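PDB 5IL6: polyketide synthase/nonribosomal peptide synthetase hybrid RzxB, which probably catalyses, through this dehydratase domain, removal of water from a beta-hydroxyacyl intermediate during polyketide chain assembly on the rhizoxin pathway. Local coordinates for residues A[114-117]-A[123-126]; A[159-162]-A[167-170]; A[189-192]-A[196-199]. One frame throughout, in Å; residues are numbered along the deposited sequence.

Contact 1: residues A[114-117]-A[123-126]; sequences GIYA and QLQL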
loop_
_atom_site.group_PDB
_atom_site.type_symbol
_atom_site.label_atom_id
_atom_site.label_comp_id
_atom_site.label_asym_id
_atom_site.label_seq_id
_atom_site.Cartn_x
_atom_site.Cartn_y
_atom_site.Cartn_z
ATOM N N GLY A 114 8.587 11.593 -6.117
ATOM C CA GLY A 114 7.327 11.934 -6.758
ATOM C C GLY A 114 7.007 10.925 -7.836
ATOM O O GLY A 114 7.883 10.503 -8.588
ATOM N N ILE A 115 5.737 10.532 -7.897
ATOM C CA ILE A 115 5.238 9.597 -8.901
ATOM C C ILE A 115 4.199 10.330 -9.733
ATOM O O ILE A 115 3.255 10.908 -9.182
ATOM C CB ILE A 115 4.633 8.335 -8.257
ATOM C CG1 ILE A 115 5.691 7.608 -7.421
ATOM C CG2 ILE A 115 4.056 7.405 -9.328
ATOM C CD1 ILE A 115 5.158 6.424 -6.630
ATOM N N TYR A 116 4.361 10.302 -11.055
ATOM C CA TYR A 116 3.520 11.119 -11.918
ATOM C C TYR A 116 3.371 10.469 -13.287
ATOM O O TYR A 116 4.094 9.537 -13.647
ATOM C CB TYR A 116 4.094 12.529 -12.057
ATOM C CG TYR A 116 5.495 12.535 -12.609
ATOM C CD1 TYR A 116 5.715 12.534 -13.977
ATOM C CD2 TYR A 116 6.595 12.527 -11.765
ATOM C CE1 TYR A 116 6.992 12.533 -14.495
ATOM C CE2 TYR A 116 7.881 12.524 -12.272
ATOM C CZ TYR A 116 8.071 12.526 -13.640
ATOM O OH TYR A 116 9.335 12.525 -14.174
ATOM N N ALA A 117 2.420 11.001 -14.052
ATOM C CA ALA A 117 2.114 10.539 -15.398
ATOM C C ALA A 117 1.524 11.710 -16.169
ATOM O O ALA A 117 1.134 12.724 -15.584
ATOM C CB ALA A 117 1.135 9.359 -15.386
ATOM N N GLN A 123 -0.087 17.509 -19.859
ATOM C CA GLN A 123 0.156 18.070 -18.542
ATOM C C GLN A 123 0.624 16.962 -17.607
ATOM O O GLN A 123 0.031 15.879 -17.574
ATOM C CB GLN A 123 -1.121 18.715 -18.000
ATOM C CG GLN A 123 -1.668 19.845 -18.865
ATOM C CD GLN A 123 -0.763 21.059 -18.910
ATOM O OE1 GLN A 123 0.169 21.123 -19.710
ATOM N NE2 GLN A 123 -1.054 22.044 -18.069
ATOM N N LEU A 124 1.686 17.232 -16.854
ATOM C CA LEU A 124 2.167 16.270 -15.873
ATOM C C LEU A 124 1.213 16.231 -14.687
ATOM O O LEU A 124 0.834 17.275 -14.145
ATOM C CB LEU A 124 3.580 16.642 -15.422
ATOM C CG LEU A 124 4.258 15.782 -14.349
ATOM C CD1 LEU A 124 5.768 15.914 -14.478
ATOM C CD2 LEU A 124 3.831 16.170 -12.935
ATOM N N GLN A 125 0.823 15.024 -14.282
ATOM C CA GLN A 125 -0.080 14.823 -13.156
ATOM C C GLN A 125 0.676 14.117 -12.039
ATOM O O GLN A 125 1.208 13.021 -12.246
ATOM C CB GLN A 125 -1.299 13.995 -13.570
ATOM C CG GLN A 125 -2.072 14.548 -14.757
ATOM C CD GLN A 125 -3.040 15.645 -14.364
ATOM O OE1 GLN A 125 -2.897 16.794 -14.782
ATOM N NE2 GLN A 125 -4.040 15.292 -13.563
ATOM N N LEU A 126 0.705 14.730 -10.859
ATOM C CA LEU A 126 1.348 14.119 -9.703
ATOM C C LEU A 126 0.366 13.153 -9.049
ATOM O O LEU A 126 -0.740 13.548 -8.663
ATOM C CB LEU A 126 1.806 15.191 -8.718
ATOM C CG LEU A 126 2.538 14.702 -7.463
ATOM C CD1 LEU A 126 3.877 14.080 -7.826
ATOM C CD2 LEU A 126 2.730 15.842 -6.476
#
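Y116 and L124 meet on one face of an antiparallel beta hairpin, where strand 110-118 turns back into strand 124-135 in the first hot-dog part of the dehydratase. The tight part takes in the whole Y116 side chain: at its base Y116 CB is pressed to 2.9 Å from Q125 O, and L124 lies across the phenol ring, with CD1 3.8 Å from the ring centroid and 27° off its normal, a CH-pi contact. This methyl is shifted toward the rim, so its closest atom is Y116 CD1, 3.4 Å from L124 CD1, while the other methyl, CD2, lies against Y116 CB. The tyrosine takes the crowded rotamer, CG between backbone N and carbonyl carbon (chi1 58°), which stands the ring up over the sheet beside the leucine. Its hydroxyl makes a weak hydrogen bond to E102 on strand 98-105.

The two backbones are joined at the hydrogen-bonded pair A117 and Q125: A117 N donates to Q125 O at 3.0 Å, and Q125 N to A117 O at 2.7 Å. Y116 and L126 form the next pair, non-hydrogen-bonded, and L126 CD1 reaches back to I115 O at 3.5 Å.

Toward the turn the contact loosens. Q123 is poorly ordered and barely meets strand 110-118, and the Q125 side chain bends away at chi2, its amide making a weak hydrogen bond to Q87. On the face opposite Y116, A117 is buried against L99 and F89. The chemistry is thus divided: paired amides set the register of the hairpin, whereas the non-polar grip between the strands rests mainly on one leucine over one aromatic face, with L124 itself exposed.

Contact 2: residues A[159-162]-A[167-170]; sequences QRFA and EYGA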
loop_
_atom_site.group_PDB
_atom_site.type_symbol
_atom_site.label_atom_id
_atom_site.label_comp_id
_atom_site.label_asym_id
_atom_site.label_seq_id
_atom_site.Cartn_x
_atom_site.Cartn_y
_atom_site.Cartn_z
ATOM N N GLN A 159 -18.606 -6.684 0.700
ATOM C CA GLN A 159 -19.877 -6.128 0.244
ATOM C C GLN A 159 -19.957 -4.638 0.545
ATOM O O GLN A 159 -20.544 -3.870 -0.225
ATOM C CB GLN A 159 -21.050 -6.869 0.891
ATOM C CG GLN A 159 -22.105 -5.957 1.519
ATOM C CD GLN A 159 -23.370 -6.695 1.911
ATOM O OE1 GLN A 159 -24.462 -6.367 1.444
ATOM N NE2 GLN A 159 -23.235 -7.694 2.771
ATOM N N ARG A 160 -19.373 -4.208 1.666
ATOM C CA ARG A 160 -19.358 -2.781 1.975
ATOM C C ARG A 160 -18.435 -2.028 1.024
ATOM O O ARG A 160 -18.792 -0.950 0.534
ATOM C CB ARG A 160 -18.939 -2.556 3.429
ATOM C CG ARG A 160 -19.158 -1.126 3.927
ATOM C CD ARG A 160 -20.622 -0.707 3.837
ATOM N NE ARG A 160 -21.507 -1.663 4.501
ATOM C CZ ARG A 160 -21.916 -1.572 5.763
ATOM N NH1 ARG A 160 -21.536 -0.557 6.528
ATOM N NH2 ARG A 160 -22.718 -2.502 6.263
ATOM N N PHE A 161 -17.241 -2.569 0.763
ATOM C CA PHE A 161 -16.369 -1.978 -0.248
ATOM C C PHE A 161 -17.083 -1.888 -1.588
ATOM O O PHE A 161 -17.008 -0.865 -2.280
ATOM C CB PHE A 161 -15.083 -2.796 -0.394
ATOM C CG PHE A 161 -14.063 -2.532 0.677
ATOM C CD1 PHE A 161 -13.535 -1.264 0.855
ATOM C CD2 PHE A 161 -13.616 -3.559 1.492
ATOM C CE1 PHE A 161 -12.592 -1.022 1.836
ATOM C CE2 PHE A 161 -12.673 -3.322 2.473
ATOM C CZ PHE A 161 -12.160 -2.053 2.644
ATOM N N ALA A 162 -17.772 -2.961 -1.979
ATOM C CA ALA A 162 -18.468 -2.966 -3.259
ATOM C C ALA A 162 -19.578 -1.924 -3.279
ATOM O O ALA A 162 -19.824 -1.289 -4.312
ATOM C CB ALA A 162 -19.031 -4.360 -3.542
ATOM N N GLU A 167 -14.326 -2.901 -6.172
ATOM C CA GLU A 167 -14.476 -4.326 -6.437
ATOM C C GLU A 167 -13.103 -4.938 -6.667
ATOM O O GLU A 167 -12.292 -4.386 -7.417
ATOM C CB GLU A 167 -15.382 -4.561 -7.649
ATOM C CG GLU A 167 -16.760 -3.939 -7.494
ATOM C CD GLU A 167 -17.879 -4.924 -7.758
ATOM O OE1 GLU A 167 -18.658 -4.701 -8.707
ATOM O OE2 GLU A 167 -17.974 -5.926 -7.017
ATOM N N TYR A 168 -12.850 -6.077 -6.031
ATOM C CA TYR A 168 -11.549 -6.730 -6.080
ATOM C C TYR A 168 -11.643 -8.053 -6.827
ATOM O O TYR A 168 -12.598 -8.814 -6.643
ATOM C CB TYR A 168 -11.009 -6.996 -4.673
ATOM C CG TYR A 168 -10.829 -5.765 -3.819
ATOM C CD1 TYR A 168 -9.719 -4.945 -3.966
ATOM C CD2 TYR A 168 -11.762 -5.438 -2.847
ATOM C CE1 TYR A 168 -9.554 -3.825 -3.176
ATOM C CE2 TYR A 168 -11.605 -4.323 -2.054
ATOM C CZ TYR A 168 -10.501 -3.521 -2.220
ATOM O OH TYR A 168 -10.344 -2.407 -1.428
ATOM N N GLY A 169 -10.648 -8.321 -7.670
ATOM C CA GLY A 169 -10.478 -9.649 -8.214
ATOM C C GLY A 169 -9.874 -10.584 -7.187
ATOM O O GLY A 169 -9.409 -10.169 -6.127
ATOM N N ALA A 170 -9.869 -11.876 -7.521
ATOM C CA ALA A 170 -9.439 -12.881 -6.554
ATOM C C ALA A 170 -8.040 -12.584 -6.030
ATOM O O ALA A 170 -7.766 -12.763 -4.839
ATOM C CB ALA A 170 -9.486 -14.271 -7.186
#
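F161 and Y168 are brought together by matching first torsions: each ring carbon CG is anti to its own carbonyl carbon and beside the backbone N, at chi1 -79° in F161 and -59° in Y168. The result is a T-shaped, edge-to-face aromatic pair between helix 154-164 and strand 166-168, in the second hot-dog part of the dehydratase. The planes stand at 88° and the centroids are 5.8 Å apart.

The phenylalanine offers its face and the tyrosine its edge. Y168 CE2 comes to 4.1 Å from F161 CG, near the root of the ring, and lies about as close to F161 CB. Farther out, the tyrosine hydroxyl oxygen sits over the centre of the same face. The pair is therefore met along one flank of the phenol, from CE2 to OH, and the two side chains pass at a slant. No hydrogen bond links the two segments; the rings carry the contact, with a marginal touch between A162 and the carboxylate of E167.

Around it, both aromatics also touch Q212 of helix 204-212, and Y168 reaches D208 on the same helix; these two residues fit the DxxxQ signature of polyketide synthase dehydratases. The backbone of E167 pairs with R44, so strand 166-168 lies against strand 43-45, which belongs to the first hot-dog part. The ring pair thus lies between helix 154-164 and a short strand that pairs with the other half of the domain.

At the outer margin the glutamate chain bends at chi2 and turns its carboxylate back toward the helix, where E167 OE2 ends 4.0 Å from A162 CB.

Contact 3: residues A[189-192]-A[196-199]; sequences IALQ and LNSG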
loop_
_atom_site.group_PDB
_atom_site.type_symbol
_atom_site.label_atom_id
_atom_site.label_comp_id
_atom_site.label_asym_id
_atom_site.label_seq_id
_atom_site.Cartn_x
_atom_site.Cartn_y
_atom_site.Cartn_z
ATOM N N ILE A 189 -4.016 -12.688 6.200
ATOM C CA ILE A 189 -3.976 -12.476 4.761
ATOM C C ILE A 189 -2.903 -13.380 4.172
ATOM O O ILE A 189 -1.932 -13.740 4.845
ATOM C CB ILE A 189 -3.705 -10.995 4.409
ATOM C CG1 ILE A 189 -2.351 -10.546 4.970
ATOM C CG2 ILE A 189 -4.823 -10.115 4.952
ATOM C CD1 ILE A 189 -1.928 -9.151 4.541
ATOM N N ALA A 190 -3.094 -13.765 2.914
ATOM C CA ALA A 190 -2.109 -14.580 2.221
ATOM C C ALA A 190 -2.359 -14.482 0.725
ATOM O O ALA A 190 -3.502 -14.337 0.285
ATOM C CB ALA A 190 -2.157 -16.043 2.677
ATOM N N LEU A 191 -1.283 -14.604 -0.049
ATOM C CA LEU A 191 -1.387 -14.565 -1.500
ATOM C C LEU A 191 -2.166 -15.762 -2.030
ATOM O O LEU A 191 -2.134 -16.859 -1.463
ATOM C CB LEU A 191 0.003 -14.540 -2.141
ATOM C CG LEU A 191 0.878 -13.312 -1.894
ATOM C CD1 LEU A 191 2.272 -13.544 -2.456
ATOM C CD2 LEU A 191 0.249 -12.080 -2.523
ATOM N N GLN A 192 -2.889 -15.529 -3.129
ATOM C CA GLN A 192 -3.600 -16.615 -3.793
ATOM C C GLN A 192 -2.624 -17.641 -4.355
ATOM O O GLN A 192 -2.879 -18.850 -4.297
ATOM C CB GLN A 192 -4.482 -16.048 -4.905
ATOM C CG GLN A 192 -5.399 -17.062 -5.562
ATOM C CD GLN A 192 -6.149 -16.482 -6.745
ATOM O OE1 GLN A 192 -5.667 -15.566 -7.413
ATOM N NE2 GLN A 192 -7.339 -17.009 -7.007
ATOM N N LEU A 196 4.084 -16.309 -6.297
ATOM C CA LEU A 196 4.161 -14.964 -6.855
ATOM C C LEU A 196 4.772 -13.958 -5.888
ATOM O O LEU A 196 4.974 -12.802 -6.277
ATOM C CB LEU A 196 2.780 -14.490 -7.307
ATOM C CG LEU A 196 2.195 -15.288 -8.481
ATOM C CD1 LEU A 196 0.769 -14.840 -8.786
ATOM C CD2 LEU A 196 3.075 -15.211 -9.731
ATOM N N ASN A 197 5.056 -14.354 -4.645
ATOM C CA ASN A 197 5.793 -13.476 -3.745
ATOM C C ASN A 197 7.243 -13.314 -4.181
ATOM O O ASN A 197 7.938 -12.437 -3.657
ATOM C CB ASN A 197 5.746 -14.030 -2.317
ATOM C CG ASN A 197 5.947 -12.957 -1.261
ATOM O OD1 ASN A 197 5.531 -11.810 -1.434
ATOM N ND2 ASN A 197 6.592 -13.325 -0.158
ATOM N N SER A 198 7.700 -14.126 -5.133
ATOM C CA SER A 198 9.071 -14.043 -5.617
ATOM C C SER A 198 9.356 -12.664 -6.197
ATOM O O SER A 198 8.601 -12.159 -7.033
ATOM C CB SER A 198 9.311 -15.119 -6.678
ATOM O OG SER A 198 10.662 -15.134 -7.101
ATOM N N GLY A 199 10.452 -12.055 -5.751
ATOM C CA GLY A 199 10.863 -10.758 -6.240
ATOM C C GLY A 199 10.315 -9.577 -5.471
ATOM O O GLY A 199 10.691 -8.437 -5.771
#
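L191 points its CD1 methyl at N197, and the two side chains cross at about a right angle. The leucine comes in end-on: CG is anti to the carbonyl carbon (chi1 -65°) and CD1 continues the chain in an extended line from CA through CB, so one methyl reaches ahead of the rest. It is nearest the base of the asparagine, with L191 CD1 3.5 Å from N197 CB and 3.6 Å from N197 N, and lies only a little farther, 3.8 Å, from N197 OD1. The preceding residue is approached too, L191 CD1 lying 4.3 Å from L196 C. One carbon atom thus bears on the peptide that joins L196 to N197 and on the asparagine side chain beyond it.

L191 stands just past the end of strand 184-190, in the second hot-dog part of the dehydratase, and N197 lies on a 3-10 turn in the loop that leads from that strand to helix 204-212. The backbone of L191 is hydrogen-bonded to A245, and its side chain also packs on L206 of the helix and on H203 just before it. The leucine is buried in this way between the connecting loop and the start of the helix that follows.

The polar end of the asparagine is directed to another partner: N197 ND2 donates to the carbonyl oxygen of C243. This bond directs the amide nitrogen away to C243 while the leucine methyl lies against the aliphatic base. L196 is exposed, and its side chain comes no nearer than 5.0 Å, from L196 CB to L191 CD1.

Overall arrangement
Contacts 1, 2 and 3 follow one another along the chain without interleaving. Contact 1 lies in the first hot-dog part; its centre is about 28 Å from that of contact 2 and 29 Å from that of contact 3, and it touches neither. Contacts 2 and 3 both belong to the second part, with centres about 19 Å apart, and they meet where A170 CB packs against Q192 NE2 at 3.5 Å. Both pack on helix 204-212, through F161 and Y168 in contact 2 and L191 in contact 3. Contact 1 belongs to a hairpin of the first half, whereas the other two lie around the helix that carries the DxxxQ signature.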